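Local coordinates for protein endo-1,4-beta-xylanase (Pseudoalteromonas haloplanktis, PDB 1H12) that hydrolyses internal beta-1,4 linkages of xylan as a cold-adapted family 8 glycoside hydrolase, and may also cleave beta-1,4-glucans, at residues A1-V9 / Y17-G25; V33-F41 / A86-E95. All coordinates share one frame; numbering follows the deposited sequence. Where two conformers were deposited one is given.

Contact 1: A1-V9 / Y17-G25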
loop_
_atom_site.group_PDB
_atom_site.type_symbol
_atom_site.label_atom_id
_atom_site.label_comp_id
_atom_site.label_asym_id
_atom_site.label_seq_id
_atom_site.Cartn_x
_atom_site.Cartn_y
_atom_site.Cartn_z
ATOM N N ALA A 1 -8.965 -25.301 -6.475
ATOM C CA ALA A 1 -7.575 -25.297 -6.966
ATOM C C ALA A 1 -7.188 -23.883 -7.402
ATOM O O ALA A 1 -8.030 -23.135 -7.845
ATOM C CB ALA A 1 -7.389 -26.242 -8.123
ATOM N N PHE A 2 -5.925 -23.572 -7.307
ATOM C CA PHE A 2 -5.422 -22.297 -7.780
ATOM C C PHE A 2 -5.708 -22.050 -9.216
ATOM O O PHE A 2 -5.412 -22.930 -10.067
ATOM C CB PHE A 2 -3.922 -22.251 -7.556
ATOM C CG PHE A 2 -3.253 -20.977 -8.020
ATOM C CD1 PHE A 2 -3.575 -19.746 -7.476
ATOM C CD2 PHE A 2 -2.301 -21.009 -9.014
ATOM C CE1 PHE A 2 -2.919 -18.581 -7.887
ATOM C CE2 PHE A 2 -1.667 -19.825 -9.435
ATOM C CZ PHE A 2 -1.994 -18.623 -8.876
ATOM N N ASN A 3 -6.243 -20.887 -9.566
ATOM C CA ASN A 3 -6.423 -20.493 -10.955
ATOM C C ASN A 3 -5.115 -19.911 -11.476
ATOM O O ASN A 3 -4.780 -18.750 -11.211
ATOM C CB ASN A 3 -7.541 -19.490 -11.083
ATOM C CG ASN A 3 -7.835 -19.141 -12.500
ATOM O OD1 ASN A 3 -7.101 -19.564 -13.408
ATOM N ND2 ASN A 3 -8.869 -18.344 -12.736
ATOM N N ASN A 4 -4.370 -20.710 -12.218
ATOM C CA ASN A 4 -3.121 -20.297 -12.793
ATOM C C ASN A 4 -3.267 -19.654 -14.139
ATOM O O ASN A 4 -2.237 -19.395 -14.799
ATOM C CB ASN A 4 -2.145 -21.440 -12.819
ATOM C CG ASN A 4 -2.475 -22.469 -13.859
ATOM O OD1 ASN A 4 -3.576 -22.560 -14.294
ATOM N ND2 ASN A 4 -1.486 -23.208 -14.277
ATOM N N ASN A 5 -4.470 -19.304 -14.528
ATOM C CA ASN A 5 -4.717 -18.596 -15.762
ATOM C C ASN A 5 -5.600 -17.349 -15.497
ATOM O O ASN A 5 -6.746 -17.269 -15.910
ATOM C CB ASN A 5 -5.476 -19.551 -16.726
ATOM C CG ASN A 5 -5.573 -19.013 -18.129
ATOM O OD1 ASN A 5 -4.757 -18.131 -18.536
ATOM N ND2 ASN A 5 -6.553 -19.546 -18.924
ATOM N N PRO A 6 -5.064 -16.386 -14.760
ATOM C CA PRO A 6 -5.873 -15.219 -14.380
ATOM C C PRO A 6 -6.402 -14.508 -15.572
ATOM O O PRO A 6 -5.719 -14.335 -16.572
ATOM C CB PRO A 6 -4.894 -14.388 -13.579
ATOM C CG PRO A 6 -3.556 -14.772 -14.094
ATOM C CD PRO A 6 -3.674 -16.333 -14.273
ATOM N N SER A 7 -7.658 -14.056 -15.468
ATOM C CA SER A 7 -8.312 -13.369 -16.564
ATOM C C SER A 7 -7.678 -12.083 -16.984
ATOM O O SER A 7 -7.187 -11.331 -16.154
ATOM C CB SER A 7 -9.770 -13.112 -16.208
ATOM O OG SER A 7 -10.459 -12.560 -17.333
ATOM N N SER A 8 -7.701 -11.795 -18.296
ATOM C CA SER A 8 -7.301 -10.495 -18.828
ATOM C C SER A 8 -8.349 -9.444 -18.560
ATOM O O SER A 8 -8.107 -8.292 -18.825
ATOM C CB SER A 8 -7.045 -10.572 -20.318
ATOM O OG SER A 8 -8.190 -11.013 -20.987
ATOM N N VAL A 9 -9.510 -9.839 -18.113
ATOM C CA VAL A 9 -10.599 -8.903 -17.754
ATOM C C VAL A 9 -10.608 -8.806 -16.248
ATOM O O VAL A 9 -10.715 -9.805 -15.547
ATOM C CB VAL A 9 -11.982 -9.398 -18.225
ATOM C CG1 VAL A 9 -13.094 -8.486 -17.830
ATOM C CG2 VAL A 9 -11.989 -9.547 -19.760
ATOM N N TYR A 17 -14.979 -11.128 -8.439
ATOM C CA TYR A 17 -13.780 -11.088 -7.614
ATOM C C TYR A 17 -13.354 -12.516 -7.269
ATOM O O TYR A 17 -14.168 -13.353 -6.863
ATOM C CB TYR A 17 -14.065 -10.306 -6.319
ATOM C CG TYR A 17 -14.112 -8.804 -6.592
ATOM C CD1 TYR A 17 -15.264 -8.179 -7.080
ATOM C CD2 TYR A 17 -12.986 -8.017 -6.397
ATOM C CE1 TYR A 17 -15.296 -6.858 -7.369
ATOM C CE2 TYR A 17 -13.014 -6.658 -6.692
ATOM C CZ TYR A 17 -14.156 -6.070 -7.180
ATOM O OH TYR A 17 -14.148 -4.715 -7.465
ATOM N N ARG A 18 -12.079 -12.780 -7.425
ATOM C CA ARG A 18 -11.503 -14.023 -6.973
ATOM C C ARG A 18 -11.449 -14.045 -5.472
ATOM O O ARG A 18 -11.281 -13.009 -4.797
ATOM C CB ARG A 18 -10.088 -14.206 -7.495
ATOM C CG ARG A 18 -9.997 -14.350 -8.985
ATOM C CD ARG A 18 -8.569 -14.392 -9.519
ATOM N NE ARG A 18 -7.841 -15.549 -9.011
ATOM C CZ ARG A 18 -6.576 -15.811 -9.320
ATOM N NH1 ARG A 18 -5.894 -14.945 -10.052
ATOM N NH2 ARG A 18 -5.983 -16.902 -8.891
ATOM N N ASN A 19 -11.569 -15.254 -4.932
ATOM C CA ASN A 19 -11.304 -15.575 -3.536
ATOM C C ASN A 19 -10.159 -16.550 -3.523
ATOM O O ASN A 19 -10.341 -17.771 -3.656
ATOM C CB ASN A 19 -12.568 -16.153 -2.873
ATOM C CG ASN A 19 -12.402 -16.407 -1.387
ATOM O OD1 ASN A 19 -11.299 -16.582 -0.881
ATOM N ND2 ASN A 19 -13.543 -16.438 -0.662
ATOM N N LEU A 20 -8.941 -16.022 -3.452
ATOM C CA LEU A 20 -7.730 -16.826 -3.548
ATOM C C LEU A 20 -7.673 -17.877 -2.469
ATOM O O LEU A 20 -7.305 -19.037 -2.737
ATOM C CB LEU A 20 -6.487 -15.949 -3.554
ATOM C CG LEU A 20 -5.179 -16.677 -3.625
ATOM C CD1 LEU A 20 -5.003 -17.488 -4.892
ATOM C CD2 LEU A 20 -4.014 -15.644 -3.566
ATOM N N ALA A 21 -8.041 -17.539 -1.249
ATOM C CA ALA A 21 -8.033 -18.494 -0.174
ATOM C C ALA A 21 -8.959 -19.678 -0.460
ATOM O O ALA A 21 -8.612 -20.820 -0.142
ATOM C CB ALA A 21 -8.398 -17.836 1.142
ATOM N N GLN A 22 -10.099 -19.395 -1.062
ATOM C CA GLN A 22 -11.032 -20.472 -1.433
ATOM C C GLN A 22 -10.440 -21.327 -2.528
ATOM O O GLN A 22 -10.557 -22.567 -2.494
ATOM C CB GLN A 22 -12.353 -19.861 -1.875
ATOM C CG GLN A 22 -13.431 -20.853 -2.162
ATOM C CD GLN A 22 -14.726 -20.069 -2.485
ATOM O OE1 GLN A 22 -14.820 -19.350 -3.479
ATOM N NE2 GLN A 22 -15.668 -20.128 -1.583
ATOM N N GLU A 23 -9.827 -20.712 -3.536
ATOM C CA GLU A 23 -9.130 -21.475 -4.561
ATOM C C GLU A 23 -8.112 -22.421 -3.955
ATOM O O GLU A 23 -7.930 -23.566 -4.446
ATOM C CB GLU A 23 -8.419 -20.542 -5.565
ATOM C CG GLU A 23 -9.352 -19.671 -6.372
ATOM C CD GLU A 23 -8.653 -18.754 -7.352
ATOM O OE1 GLU A 23 -7.452 -18.998 -7.657
ATOM O OE2 GLU A 23 -9.322 -17.779 -7.836
ATOM N N MET A 24 -7.462 -22.002 -2.887
ATOM C CA MET A 24 -6.409 -22.746 -2.244
ATOM C C MET A 24 -6.983 -23.749 -1.231
ATOM O O MET A 24 -6.235 -24.356 -0.508
ATOM C CB MET A 24 -5.429 -21.780 -1.543
ATOM C CG MET A 24 -4.702 -20.885 -2.535
ATOM S SD MET A 24 -3.814 -21.783 -3.840
ATOM C CE MET A 24 -2.620 -22.491 -3.010
ATOM N N GLY A 25 -8.280 -23.878 -1.179
ATOM C CA GLY A 25 -8.919 -24.923 -0.344
ATOM C C GLY A 25 -9.071 -24.607 1.101
ATOM O O GLY A 25 -9.320 -25.515 1.938
HETATM O O HOH W 1 -10.965 -24.687 -4.274
HETATM O O HOH W 2 -3.468 -16.202 -10.708
HETATM O O HOH W 3 -10.580 -18.005 -10.300
#

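Contact 2: V33-F41 / A86-E95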
loop_
_atom_site.group_PDB
_atom_site.type_symbol
_atom_site.label_atom_id
_atom_site.label_comp_id
_atom_site.label_asym_id
_atom_site.label_seq_id
_atom_site.Cartn_x
_atom_site.Cartn_y
_atom_site.Cartn_z
ATOM N N VAL A 33 -10.633 -13.316 8.263
ATOM C CA VAL A 33 -10.559 -11.897 7.868
ATOM C C VAL A 33 -11.143 -11.015 8.964
ATOM O O VAL A 33 -10.564 -10.008 9.344
ATOM C CB VAL A 33 -11.345 -11.685 6.574
ATOM C CG1 VAL A 33 -11.381 -10.228 6.209
ATOM C CG2 VAL A 33 -10.699 -12.472 5.413
ATOM N N ASN A 34 -12.312 -11.383 9.448
ATOM C CA ASN A 34 -12.982 -10.609 10.467
ATOM C C ASN A 34 -12.195 -10.548 11.772
ATOM O O ASN A 34 -12.093 -9.472 12.380
ATOM C CB ASN A 34 -14.384 -11.220 10.758
ATOM C CG ASN A 34 -15.327 -11.141 9.585
ATOM O OD1 ASN A 34 -15.103 -10.442 8.629
ATOM N ND2 ASN A 34 -16.443 -11.881 9.692
ATOM N N SER A 35 -11.641 -11.678 12.181
ATOM C CA SER A 35 -10.840 -11.618 13.423
ATOM C C SER A 35 -9.556 -10.802 13.248
ATOM O O SER A 35 -9.095 -10.200 14.194
ATOM C CB SER A 35 -10.489 -13.050 13.913
ATOM O OG SER A 35 -9.656 -13.719 13.014
ATOM N N THR A 36 -8.985 -10.809 12.053
ATOM C CA THR A 36 -7.800 -10.010 11.772
ATOM C C THR A 36 -8.162 -8.528 12.026
ATOM O O THR A 36 -7.422 -7.819 12.715
ATOM C CB THR A 36 -7.319 -10.246 10.380
ATOM O OG1 THR A 36 -6.887 -11.636 10.223
ATOM C CG2 THR A 36 -6.164 -9.391 10.012
ATOM N N PHE A 37 -9.261 -8.057 11.457
ATOM C CA PHE A 37 -9.646 -6.685 11.672
ATOM C C PHE A 37 -9.944 -6.455 13.145
ATOM O O PHE A 37 -9.478 -5.468 13.746
ATOM C CB PHE A 37 -10.866 -6.304 10.813
ATOM C CG PHE A 37 -11.220 -4.855 10.925
ATOM C CD1 PHE A 37 -12.010 -4.376 11.957
ATOM C CD2 PHE A 37 -10.740 -3.945 10.003
ATOM C CE1 PHE A 37 -12.253 -3.001 12.084
ATOM C CE2 PHE A 37 -11.002 -2.615 10.083
ATOM C CZ PHE A 37 -11.761 -2.125 11.134
ATOM N N ASP A 38 -10.686 -7.344 13.769
ATOM C CA ASP A 38 -11.073 -7.131 15.162
ATOM C C ASP A 38 -9.908 -7.048 16.078
ATOM O O ASP A 38 -9.907 -6.293 17.042
ATOM C CB ASP A 38 -11.994 -8.250 15.621
ATOM C CG ASP A 38 -13.398 -8.157 14.993
ATOM O OD1 ASP A 38 -13.710 -7.138 14.352
ATOM O OD2 ASP A 38 -14.139 -9.167 15.075
ATOM N N ASN A 39 -8.884 -7.853 15.812
ATOM C CA ASN A 39 -7.708 -7.814 16.674
ATOM C C ASN A 39 -6.827 -6.606 16.410
ATOM O O ASN A 39 -6.236 -6.034 17.324
ATOM C CB ASN A 39 -6.858 -9.086 16.476
ATOM C CG ASN A 39 -7.524 -10.333 16.972
ATOM O OD1 ASN A 39 -8.365 -10.273 17.822
ATOM N ND2 ASN A 39 -7.094 -11.510 16.404
ATOM N N MET A 40 -6.727 -6.185 15.137
ATOM C CA MET A 40 -5.949 -4.982 14.815
ATOM C C MET A 40 -6.616 -3.723 15.380
ATOM O O MET A 40 -5.928 -2.775 15.755
ATOM C CB MET A 40 -5.760 -4.901 13.322
ATOM C CG MET A 40 -5.041 -3.622 12.863
ATOM S SD MET A 40 -4.743 -3.700 11.086
ATOM C CE MET A 40 -4.386 -1.998 10.747
ATOM N N PHE A 41 -7.948 -3.701 15.407
ATOM C CA PHE A 41 -8.744 -2.562 15.809
ATOM C C PHE A 41 -9.312 -2.707 17.234
ATOM O O PHE A 41 -10.029 -1.855 17.665
ATOM C CB PHE A 41 -9.812 -2.255 14.789
ATOM C CG PHE A 41 -9.254 -1.613 13.520
ATOM C CD1 PHE A 41 -8.618 -2.387 12.556
ATOM C CD2 PHE A 41 -9.374 -0.258 13.297
ATOM C CE1 PHE A 41 -8.125 -1.807 11.431
ATOM C CE2 PHE A 41 -8.884 0.318 12.157
ATOM C CZ PHE A 41 -8.258 -0.412 11.236
ATOM N N ALA A 86 -8.714 -0.555 4.925
ATOM C CA ALA A 86 -9.218 -1.776 5.495
ATOM C C ALA A 86 -10.607 -1.600 6.063
ATOM O O ALA A 86 -11.503 -2.445 5.886
ATOM C CB ALA A 86 -8.253 -2.280 6.574
ATOM N N ALA A 87 -10.812 -0.505 6.793
ATOM C CA ALA A 87 -12.117 -0.253 7.408
ATOM C C ALA A 87 -13.227 -0.160 6.369
ATOM O O ALA A 87 -14.294 -0.732 6.538
ATOM C CB ALA A 87 -12.013 1.019 8.271
ATOM N N VAL A 88 -13.014 0.597 5.270
ATOM C CA VAL A 88 -14.103 0.748 4.301
ATOM C C VAL A 88 -14.415 -0.586 3.644
ATOM O O VAL A 88 -15.581 -0.874 3.356
ATOM C CB VAL A 88 -13.872 1.885 3.307
ATOM C CG1 VAL A 88 -12.758 1.629 2.314
ATOM C CG2 VAL A 88 -15.157 2.221 2.567
ATOM N N MET A 89 -13.423 -1.430 3.404
ATOM C CA MET A 89 -13.688 -2.716 2.773
ATOM C C MET A 89 -14.561 -3.621 3.638
ATOM O O MET A 89 -15.296 -4.463 3.103
ATOM C CB MET A 89 -12.395 -3.437 2.419
ATOM C CG MET A 89 -11.548 -2.731 1.346
ATOM S SD MET A 89 -12.493 -2.382 -0.154
ATOM C CE MET A 89 -11.391 -1.209 -0.882
ATOM N N LEU A 90 -14.469 -3.489 4.955
ATOM C CA LEU A 90 -15.258 -4.310 5.882
ATOM C C LEU A 90 -16.445 -3.576 6.461
ATOM O O LEU A 90 -17.131 -4.112 7.342
ATOM C CB LEU A 90 -14.349 -4.895 6.948
ATOM C CG LEU A 90 -13.305 -5.889 6.441
ATOM C CD1 LEU A 90 -12.466 -6.380 7.564
ATOM C CD2 LEU A 90 -13.901 -7.070 5.689
ATOM N N ASN A 91 -16.763 -2.430 5.936
ATOM C CA ASN A 91 -17.970 -1.676 6.360
ATOM C C ASN A 91 -17.849 -1.190 7.810
ATOM O O ASN A 91 -18.823 -1.165 8.543
ATOM C CB ASN A 91 -19.267 -2.451 6.135
ATOM C CG ASN A 91 -20.340 -1.624 5.449
ATOM O OD1 ASN A 91 -20.069 -0.596 4.839
ATOM N ND2 ASN A 91 -21.590 -2.116 5.554
ATOM N N LYS A 92 -16.636 -0.778 8.203
ATOM C CA LYS A 92 -16.326 -0.372 9.575
ATOM C C LYS A 92 -16.261 1.156 9.672
ATOM O O LYS A 92 -15.191 1.769 9.670
ATOM C CB LYS A 92 -15.034 -1.021 10.036
ATOM C CG LYS A 92 -15.040 -2.538 9.936
ATOM C CD LYS A 92 -15.948 -3.173 10.966
ATOM C CE LYS A 92 -15.865 -4.661 10.931
ATOM N NZ LYS A 92 -16.663 -5.233 12.036
ATOM N N GLN A 93 -17.450 1.769 9.743
ATOM C CA GLN A 93 -17.528 3.198 9.559
ATOM C C GLN A 93 -16.962 4.029 10.690
ATOM O O GLN A 93 -16.298 5.048 10.448
ATOM C CB GLN A 93 -18.973 3.603 9.239
ATOM C CG GLN A 93 -19.103 5.061 8.821
ATOM C CD GLN A 93 -20.487 5.447 8.435
ATOM O OE1 GLN A 93 -21.473 4.687 8.742
ATOM N NE2 GLN A 93 -20.631 6.597 7.814
ATOM N N GLU A 94 -17.213 3.636 11.923
ATOM C CA GLU A 94 -16.701 4.381 13.049
ATOM C C GLU A 94 -15.179 4.422 13.004
ATOM O O GLU A 94 -14.567 5.473 13.263
ATOM C CB GLU A 94 -17.161 3.778 14.385
ATOM N N GLU A 95 -14.580 3.271 12.778
ATOM C CA GLU A 95 -13.110 3.181 12.696
ATOM C C GLU A 95 -12.592 4.073 11.587
ATOM O O GLU A 95 -11.597 4.790 11.777
ATOM C CB GLU A 95 -12.690 1.728 12.508
ATOM C CG GLU A 95 -12.926 0.808 13.712
ATOM C CD GLU A 95 -14.331 0.271 13.822
ATOM O OE1 GLU A 95 -15.261 0.563 13.063
ATOM O OE2 GLU A 95 -14.467 -0.596 14.711
#

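Contact 1: A1-V9 / Y17-G25
The Phe2 ring meets Leu20 edge-on: Leu20 CD1 lies near the ring plane, 3.7 Å from Phe2 CD1. Met24 SD comes in obliquely, 5.2 Å from the ring centroid, a Met-aromatic contact with Phe2 CB, the carbon bearing the ring, nearest at 3.7 Å. The Arg18 guanidinium, its plane 44° from that of the ring, has three groups around its edge. These are the Phe2 ring, with Phe2 CE1 3.6 Å from Arg18 NH2, the carboxylate of Glu23, and water 2. Arg18 grips this carboxylate side-on, NE donating to OE2 and NH2 to OE1, the latter a salt bridge of 2.8 Å between Arg18 NH2 and Glu23 OE1. Glu23 can span the distance because its chain runs extended beyond CG (chi2 180°). Glu23 lies in the short helix 20-23 and Arg18 just before it, ahead of the N-cap Asn19; residues 1-3 meet Arg18 and the last helical turn, which Gly25 closes with a Schellman motif. Asn3 N donates to Glu23 OE1 at 2.9 Å, coming from above the carboxylate, 47° out of its plane, so OE1 takes two donors from different directions. That pairing would be expected to favour the ionised acid. Water 3 joins Glu23 OE2 to Asn3 ND2, while Asn3 OD1 accepts from Asn5 N in an Asx turn. At the chain start, Ala1 N donates to the Glu23 carbonyl oxygen at 2.9 Å.

Contact 2: V33-F41 / A86-E95
Ala87 O, in the backbone beside the Phe37 ring, receives two N-H groups: Lys92 N at 2.9 Å and, more weakly, Leu90 N. The first bond belongs to the Schellman motif that ends helix 77-89, with Asn91 at positive phi, and the turn presents Leu90 and Lys92 to helix 29-40, a neighbour in the alpha/alpha barrel of family 8. Phe37 reaches into this bend with CG anti to its own nitrogen (chi1 -175°). Over one face of its ring Lys92 CG makes a CH-pi contact, 3.8 Å from the centroid and 27° off the normal, displaced toward the rim. The opposite face carries Phe41 CD1, 3.3 Å above the Phe37 ring plane and over its centre. Leu90 slides past the base of the ring, its CD1 3.6 Å from Phe37 CB, and its other branch, CD2, meets Val33 CG1 at 4.1 Å. Farther out, Glu95 bends at chi2 (83°) and sets its CG 3.7 Å from Phe41 CD2, the same methylene lying at the edge of the Phe37 ring. An alanine in place of Phe37 would probably open a gap between Lys92 CG and Phe41, end the CH-pi contact and leave Leu90 CD1 touching just its CB. The charged ends stay at the margin: Asp38 OD1 is 4.2 Å from Lys92 NZ in one of two lysine conformers, too far for a salt bridge. With no hydrogen bond crossing between the segments, their cohesion rests on the fit of carbon surfaces, and any attraction between Asp38 and Lys92 is likely to be weak and mobile.

In the fold
The two contacts follow in series along the chain: contact 1 closes on helix 20-23, and the next helix, 29-40, carries the first half of contact 2. Their centres are 24 Å apart and their nearest atoms about 7 Å, without touching. Contact 1 is the more peripheral, its centre 21 Å from that of the chain against 16 Å for contact 2. The link to the xylose pocket of Gln327, Gly341, Glu342, Tyr378 and Asn382 is indirect, through helix 379-392, which includes Asn382. This helix packs on both segments of contact 2 through Met387, and Val393 just beyond it bonds to the backbone of Ala21. Neither contact contributes a pocket residue.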